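Local coordinates for protein genome packaging NTPase B204 (Sulfolobus turreted icosahedral virus 2, PDB 4KFU) that powers the packaging of viral DNA into the virion, probably by hydrolysing ATP as a P-loop NTPase of the FtsK-HerA superfamily, at residues Y19-Y24 / V99-E104; Y24-L29 / Y36-H41. All coordinates share one frame; numbering follows the deposited sequence.

Interaction 1 (Y19-Y24 / V99-E104); sequences YLIKHY and VLIIDE. With ACP (phosphomethylphosphonic acid adenylate ester), chain E.
Ile21 and Ile101 mark the closest backbone approach of helical segment 19-24 to segment 99-104, with 8.7 Å between their CA atoms; the helix relaxes into a wider pi-type turn at 21-24, and the strand ends at Ile102. The two isoleucines lie alongside each other, running in opposite senses, CG2 of Ile21 lying 4.1 Å from CG2 of Ile101. The other branch of Ile21 ends at CD1, 4.0 Å from OD2 of Asp103, so one apolar side chain touches both the strand and the residue just beyond its end. Asp103 is buried and its carboxylate is gripped at both oxygens. OD1 accepts Glu104 N (3.1 Å) through its anti lone pair and also bonds Ser136, while OD2 bonds Tyr50 and Ser18; the side chain lies about 4 Å from the magnesium ion. Tyr19 serves the nucleotide instead. Its backbone N hydrogen-bonds O2A of the AMPPCP alpha-phosphate at an unusually short, doubtful 2.5 Å, and with CG anti to that nitrogen (chi1 -165°) the ring turns one face to the adenine, whose C5 lies 3.4 Å above it, toward the rim. At the opposite face is His23, ND1 being 3.2 Å above the ring centre. The arrangement is that of a P-loop NTPase core: the helix following Walker A packed on the strand that runs straight into an Asp-Glu pair, consistent with Walker B.

Interaction 2 (Y24-L29 / Y36-H41); sequences YFIPVL and YIIDDH. With ZN (zinc ion), chain L.
Ile26 and Leu29 of helical segment 24-29 pack on Tyr36 and Ile38 of strand 36-40, closing the second half of the beta-alpha-beta crossover that carries the chain from strand 6-10 through helix 17-31 to strand 35-40. As expected for such a unit, helix and strand run nearly antiparallel, at 155°, with their axes 11.0 Å apart. Packing across the interface is mainly apolar. Ile26 crosses Tyr36 at about a right angle: CG2 lies near the hydroxyl end of the ring, 3.5 Å from Tyr36 OH and 3.7 Å from CE2, and CG1 stands over one ring face, toward its rim. A chi1 of 58° keeps Tyr36 CG close to its own backbone, flanked by N and C, and turns the ring to the helix. The delta branch of Ile26 meets that of Ile38 tip to tip, 4.1 Å between the two CD1 atoms, while Leu29 touches the ring obliquely through CD1.

Polar groups look to other partners. The Tyr36 hydroxyl is hydrogen-bonded to the carbonyl of Phe53, and Asp40 bonds Tyr50 and Ser48. Near the strand's end and just beyond it, with Asp73 and His108, Asp39 and His41 bind the zinc ion, Asp39 through both OD1 (2.4 Å) and OD2 (2.3 Å), His41 through NE2 at 2.1 Å.

In the fold
The centres of the two interactions lie about 4 Å apart, and both use helix 17-31, whose earlier turns serve interaction 1 and later turns interaction 2, with Tyr24 common to the two. Their strands, 98-102 and 35-40, are parallel neighbours in the central sheet: Ile101 N lies 2.8 Å from Ile37 O, a probable hydrogen bond, and Ile26 packs on Ile101 as well as on its partners in interaction 2. Along the chain, both segments of interaction 2 fall between those of interaction 1, apart from the shared Tyr24. One helix thus covers two adjacent strands whose ends lead to different metals, magnesium near Asp103 and zinc at Asp39; Glu104, next to Asp103, hydrogen-bonds the zinc ligand His41, so the two regions adjoin.

Interaction 1 (Y19-Y24 / V99-E104)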
loop_
_atom_site.group_PDB
_atom_site.type_symbol
_atom_site.label_atom_id
_atom_site.label_comp_id
_atom_site.label_asym_id
_atom_site.label_seq_id
_atom_site.Cartn_x
_atom_site.Cartn_y
_atom_site.Cartn_z
ATOM N N TYR A 19 11.004 1.946 3.012
ATOM C CA TYR A 19 11.588 2.655 4.149
ATOM C C TYR A 19 10.533 3.560 4.768
ATOM O O TYR A 19 10.419 3.661 5.987
ATOM C CB TYR A 19 12.784 3.478 3.680
ATOM C CG TYR A 19 13.692 3.987 4.785
ATOM C CD1 TYR A 19 14.750 3.209 5.256
ATOM C CD2 TYR A 19 13.504 5.247 5.342
ATOM C CE1 TYR A 19 15.594 3.673 6.261
ATOM C CE2 TYR A 19 14.336 5.716 6.346
ATOM C CZ TYR A 19 15.379 4.924 6.800
ATOM O OH TYR A 19 16.202 5.392 7.791
ATOM N N LEU A 20 9.768 4.230 3.910
ATOM C CA LEU A 20 8.620 5.026 4.337
ATOM C C LEU A 20 7.605 4.192 5.139
ATOM O O LEU A 20 7.085 4.629 6.170
ATOM C CB LEU A 20 7.939 5.634 3.103
ATOM C CG LEU A 20 7.164 6.936 3.279
ATOM C CD1 LEU A 20 8.034 7.990 3.936
ATOM C CD2 LEU A 20 6.659 7.431 1.918
ATOM N N ILE A 21 7.302 2.998 4.642
ATOM C CA ILE A 21 6.378 2.109 5.339
ATOM C C ILE A 21 6.944 1.724 6.705
ATOM O O ILE A 21 6.239 1.809 7.722
ATOM C CB ILE A 21 6.077 0.847 4.507
ATOM C CG1 ILE A 21 5.230 1.220 3.284
ATOM C CG2 ILE A 21 5.344 -0.191 5.341
ATOM C CD1 ILE A 21 4.979 0.075 2.319
ATOM N N LYS A 22 8.219 1.330 6.726
ATOM C CA LYS A 22 8.842 0.804 7.948
ATOM C C LYS A 22 9.113 1.869 8.997
ATOM O O LYS A 22 9.037 1.593 10.193
ATOM C CB LYS A 22 10.153 0.081 7.617
ATOM C CG LYS A 22 9.994 -1.169 6.752
ATOM C CD LYS A 22 11.334 -1.565 6.127
ATOM C CE LYS A 22 11.165 -2.656 5.074
ATOM N NZ LYS A 22 12.457 -3.006 4.409
ATOM N N HIS A 23 9.435 3.085 8.562
ATOM C CA HIS A 23 9.906 4.104 9.502
ATOM C C HIS A 23 9.021 5.339 9.579
ATOM O O HIS A 23 9.339 6.285 10.287
ATOM C CB HIS A 23 11.347 4.503 9.194
ATOM C CG HIS A 23 12.320 3.377 9.334
ATOM N ND1 HIS A 23 13.064 2.899 8.277
ATOM C CD2 HIS A 23 12.671 2.631 10.410
ATOM C CE1 HIS A 23 13.839 1.911 8.698
ATOM N NE2 HIS A 23 13.614 1.727 9.984
ATOM N N TYR A 24 7.918 5.342 8.842
ATOM C CA TYR A 24 6.921 6.371 9.074
ATOM C C TYR A 24 5.545 5.782 9.361
ATOM O O TYR A 24 5.007 5.960 10.456
ATOM C CB TYR A 24 6.822 7.375 7.929
ATOM C CG TYR A 24 5.679 8.323 8.181
ATOM C CD1 TYR A 24 5.771 9.292 9.170
ATOM C CD2 TYR A 24 4.494 8.218 7.474
ATOM C CE1 TYR A 24 4.723 10.150 9.427
ATOM C CE2 TYR A 24 3.436 9.070 7.728
ATOM C CZ TYR A 24 3.560 10.035 8.704
ATOM O OH TYR A 24 2.514 10.889 8.958
ATOM N N VAL A 99 -5.159 -1.350 9.224
ATOM C CA VAL A 99 -4.550 -1.129 7.922
ATOM C C VAL A 99 -3.959 -2.404 7.312
ATOM O O VAL A 99 -3.092 -3.060 7.910
ATOM C CB VAL A 99 -3.466 -0.047 7.990
ATOM C CG1 VAL A 99 -2.918 0.188 6.604
ATOM C CG2 VAL A 99 -4.061 1.237 8.556
ATOM N N LEU A 100 -4.450 -2.762 6.127
ATOM C CA LEU A 100 -3.869 -3.855 5.355
ATOM C C LEU A 100 -2.745 -3.295 4.470
ATOM O O LEU A 100 -3.005 -2.512 3.552
ATOM C CB LEU A 100 -4.939 -4.526 4.489
ATOM C CG LEU A 100 -4.466 -5.681 3.604
ATOM C CD1 LEU A 100 -3.741 -6.769 4.442
ATOM C CD2 LEU A 100 -5.624 -6.294 2.779
ATOM N N ILE A 101 -1.508 -3.696 4.757
ATOM C CA ILE A 101 -0.333 -3.237 4.027
ATOM C C ILE A 101 0.140 -4.262 3.009
ATOM O O ILE A 101 0.452 -5.409 3.350
ATOM C CB ILE A 101 0.836 -2.941 4.985
ATOM C CG1 ILE A 101 0.372 -2.024 6.122
ATOM C CG2 ILE A 101 2.019 -2.331 4.224
ATOM C CD1 ILE A 101 1.503 -1.554 7.050
ATOM N N ILE A 102 0.194 -3.840 1.751
ATOM C CA ILE A 102 0.528 -4.739 0.657
ATOM C C ILE A 102 1.726 -4.216 -0.104
ATOM O O ILE A 102 1.596 -3.341 -0.966
ATOM C CB ILE A 102 -0.648 -4.911 -0.314
ATOM C CG1 ILE A 102 -1.932 -5.190 0.470
ATOM C CG2 ILE A 102 -0.382 -6.066 -1.310
ATOM C CD1 ILE A 102 -3.046 -5.701 -0.383
ATOM N N ASP A 103 2.906 -4.734 0.227
ATOM C CA ASP A 103 4.097 -4.373 -0.544
ATOM C C ASP A 103 4.101 -5.212 -1.813
ATOM O O ASP A 103 3.481 -6.290 -1.850
ATOM C CB ASP A 103 5.377 -4.553 0.271
ATOM C CG ASP A 103 6.358 -3.386 0.080
ATOM O OD1 ASP A 103 6.354 -2.776 -1.021
ATOM O OD2 ASP A 103 7.125 -3.071 1.026
ATOM N N GLU A 104 4.740 -4.704 -2.866
ATOM C CA GLU A 104 4.681 -5.349 -4.182
ATOM C C GLU A 104 3.227 -5.605 -4.606
ATOM O O GLU A 104 2.868 -6.725 -4.995
ATOM C CB GLU A 104 5.485 -6.661 -4.176
ATOM C CG GLU A 104 6.932 -6.532 -3.639
ATOM C CD GLU A 104 7.066 -6.782 -2.123
ATOM O OE1 GLU A 104 6.193 -7.464 -1.521
ATOM O OE2 GLU A 104 8.059 -6.299 -1.521
HETATM P PG ACP E . 12.906 -2.915 -2.950
HETATM O O1G ACP E . 12.532 -2.851 -4.508
HETATM O O2G ACP E . 11.551 -3.157 -2.127
HETATM O O3G ACP E . 13.873 -4.017 -2.709
HETATM P PB ACP E . 12.483 -0.058 -2.064
HETATM O O1B ACP E . 11.278 -0.580 -1.138
HETATM O O2B ACP E . 11.992 0.546 -3.317
HETATM C C3B ACP E . 13.686 -1.359 -2.449
HETATM P PA ACP E . 13.627 0.925 0.338
HETATM O O1A ACP E . 13.824 -0.540 0.651
HETATM O O2A ACP E . 12.587 1.743 1.074
HETATM O O3A ACP E . 13.285 1.083 -1.236
HETATM O "O5'" ACP E . 15.020 1.699 0.558
HETATM C "C5'" ACP E . 16.258 1.301 -0.027
HETATM C "C4'" ACP E . 17.392 1.925 0.795
HETATM O "O4'" ACP E . 17.424 3.357 0.733
HETATM C "C3'" ACP E . 17.266 1.568 2.269
HETATM O "O3'" ACP E . 18.204 0.537 2.601
HETATM C "C2'" ACP E . 17.631 2.819 3.031
HETATM O "O2'" ACP E . 18.898 2.569 3.628
HETATM C "C1'" ACP E . 17.758 3.935 2.003
HETATM N N9 ACP E . 16.766 4.979 2.372
HETATM C C8 ACP E . 15.473 5.000 1.994
HETATM N N7 ACP E . 14.830 6.088 2.500
HETATM C C5 ACP E . 15.721 6.779 3.232
HETATM C C6 ACP E . 15.707 8.023 4.035
HETATM N N6 ACP E . 14.590 8.770 4.186
HETATM N N1 ACP E . 16.861 8.388 4.638
HETATM C C2 ACP E . 17.989 7.661 4.512
HETATM N N3 ACP E . 18.075 6.525 3.796
HETATM C C4 ACP E . 16.992 6.041 3.141
#

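Interaction 2 (Y24-L29 / Y36-H41)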
loop_
_atom_site.group_PDB
_atom_site.type_symbol
_atom_site.label_atom_id
_atom_site.label_comp_id
_atom_site.label_asym_id
_atom_site.label_seq_id
_atom_site.Cartn_x
_atom_site.Cartn_y
_atom_site.Cartn_z
ATOM N N TYR A 24 7.918 5.342 8.842
ATOM C CA TYR A 24 6.921 6.371 9.074
ATOM C C TYR A 24 5.545 5.782 9.361
ATOM O O TYR A 24 5.007 5.960 10.456
ATOM C CB TYR A 24 6.822 7.375 7.929
ATOM C CG TYR A 24 5.679 8.323 8.181
ATOM C CD1 TYR A 24 5.771 9.292 9.170
ATOM C CD2 TYR A 24 4.494 8.218 7.474
ATOM C CE1 TYR A 24 4.723 10.150 9.427
ATOM C CE2 TYR A 24 3.436 9.070 7.728
ATOM C CZ TYR A 24 3.560 10.035 8.704
ATOM O OH TYR A 24 2.514 10.889 8.958
ATOM N N PHE A 25 4.968 5.098 8.373
ATOM C CA PHE A 25 3.615 4.560 8.528
ATOM C C PHE A 25 3.452 3.586 9.703
ATOM O O PHE A 25 2.605 3.804 10.561
ATOM C CB PHE A 25 3.117 3.943 7.218
ATOM C CG PHE A 25 2.825 4.969 6.143
ATOM C CD1 PHE A 25 1.703 5.785 6.235
ATOM C CD2 PHE A 25 3.677 5.124 5.051
ATOM C CE1 PHE A 25 1.423 6.750 5.252
ATOM C CE2 PHE A 25 3.402 6.076 4.051
ATOM C CZ PHE A 25 2.279 6.891 4.155
ATOM N N ILE A 26 4.253 2.526 9.739
ATOM C CA ILE A 26 4.183 1.554 10.838
ATOM C C ILE A 26 4.350 2.156 12.245
ATOM O O ILE A 26 3.524 1.884 13.117
ATOM C CB ILE A 26 5.121 0.344 10.619
ATOM C CG1 ILE A 26 4.537 -0.574 9.545
ATOM C CG2 ILE A 26 5.344 -0.416 11.936
ATOM C CD1 ILE A 26 5.505 -1.605 9.030
ATOM N N PRO A 27 5.392 2.989 12.470
ATOM C CA PRO A 27 5.497 3.643 13.781
ATOM C C PRO A 27 4.275 4.487 14.143
ATOM O O PRO A 27 3.833 4.430 15.295
ATOM C CB PRO A 27 6.722 4.548 13.619
ATOM C CG PRO A 27 7.559 3.846 12.610
ATOM C CD PRO A 27 6.584 3.255 11.639
ATOM N N VAL A 28 3.740 5.249 13.190
ATOM C CA VAL A 28 2.601 6.127 13.475
ATOM C C VAL A 28 1.343 5.327 13.808
ATOM O O VAL A 28 0.566 5.694 14.699
ATOM C CB VAL A 28 2.310 7.095 12.311
ATOM C CG1 VAL A 28 0.997 7.824 12.534
ATOM C CG2 VAL A 28 3.445 8.097 12.168
ATOM N N LEU A 29 1.149 4.228 13.087
ATOM C CA LEU A 29 0.027 3.347 13.362
ATOM C C LEU A 29 0.146 2.810 14.774
ATOM O O LEU A 29 -0.769 2.983 15.580
ATOM C CB LEU A 29 -0.024 2.202 12.352
ATOM C CG LEU A 29 -0.378 2.693 10.953
ATOM C CD1 LEU A 29 -0.366 1.545 9.945
ATOM C CD2 LEU A 29 -1.726 3.388 10.989
ATOM N N TYR A 36 -2.239 -3.675 12.257
ATOM C CA TYR A 36 -1.968 -3.861 10.839
ATOM C C TYR A 36 -1.694 -5.310 10.458
ATOM O O TYR A 36 -1.249 -6.129 11.281
ATOM C CB TYR A 36 -0.847 -2.930 10.345
ATOM C CG TYR A 36 0.479 -3.081 11.067
ATOM C CD1 TYR A 36 1.293 -4.189 10.850
ATOM C CD2 TYR A 36 0.933 -2.098 11.936
ATOM C CE1 TYR A 36 2.507 -4.325 11.498
ATOM C CE2 TYR A 36 2.145 -2.227 12.587
ATOM C CZ TYR A 36 2.924 -3.344 12.363
ATOM O OH TYR A 36 4.140 -3.478 12.997
ATOM N N ILE A 37 -1.987 -5.607 9.196
ATOM C CA ILE A 37 -1.707 -6.890 8.577
ATOM C C ILE A 37 -0.814 -6.618 7.370
ATOM O O ILE A 37 -1.178 -5.809 6.493
ATOM C CB ILE A 37 -3.010 -7.560 8.082
ATOM C CG1 ILE A 37 -4.029 -7.668 9.220
ATOM C CG2 ILE A 37 -2.722 -8.923 7.469
ATOM C CD1 ILE A 37 -5.420 -8.061 8.760
ATOM N N ILE A 38 0.350 -7.266 7.311
ATOM C CA ILE A 38 1.234 -7.078 6.159
ATOM C C ILE A 38 1.262 -8.284 5.220
ATOM O O ILE A 38 1.661 -9.394 5.620
ATOM C CB ILE A 38 2.687 -6.773 6.595
ATOM C CG1 ILE A 38 2.720 -5.601 7.585
ATOM C CG2 ILE A 38 3.555 -6.494 5.380
ATOM C CD1 ILE A 38 4.115 -5.320 8.158
ATOM N N ASP A 39 0.853 -8.055 3.972
ATOM C CA ASP A 39 0.931 -9.049 2.900
ATOM C C ASP A 39 2.307 -8.906 2.255
ATOM O O ASP A 39 2.549 -7.973 1.478
ATOM C CB ASP A 39 -0.207 -8.799 1.896
ATOM C CG ASP A 39 -0.160 -9.715 0.671
ATOM O OD1 ASP A 39 0.489 -10.775 0.704
ATOM O OD2 ASP A 39 -0.788 -9.369 -0.359
ATOM N N ASP A 40 3.207 -9.829 2.598
ATOM C CA ASP A 40 4.644 -9.745 2.263
ATOM C C ASP A 40 5.011 -10.752 1.165
ATOM O O ASP A 40 4.721 -11.950 1.282
ATOM C CB ASP A 40 5.454 -10.041 3.536
ATOM C CG ASP A 40 6.939 -9.659 3.426
ATOM O OD1 ASP A 40 7.476 -9.505 2.304
ATOM O OD2 ASP A 40 7.582 -9.534 4.489
ATOM N N HIS A 41 5.657 -10.282 0.103
ATOM C CA HIS A 41 5.987 -11.156 -1.020
ATOM C C HIS A 41 7.482 -11.428 -1.172
ATOM O O HIS A 41 7.892 -12.214 -2.031
ATOM C CB HIS A 41 5.418 -10.570 -2.317
ATOM C CG HIS A 41 3.950 -10.271 -2.235
ATOM N ND1 HIS A 41 3.462 -9.017 -1.933
ATOM C CD2 HIS A 41 2.873 -11.076 -2.367
ATOM C CE1 HIS A 41 2.140 -9.058 -1.913
ATOM N NE2 HIS A 41 1.756 -10.301 -2.164
HETATM ZN ZN ZN L . -0.049 -11.129 -1.573
#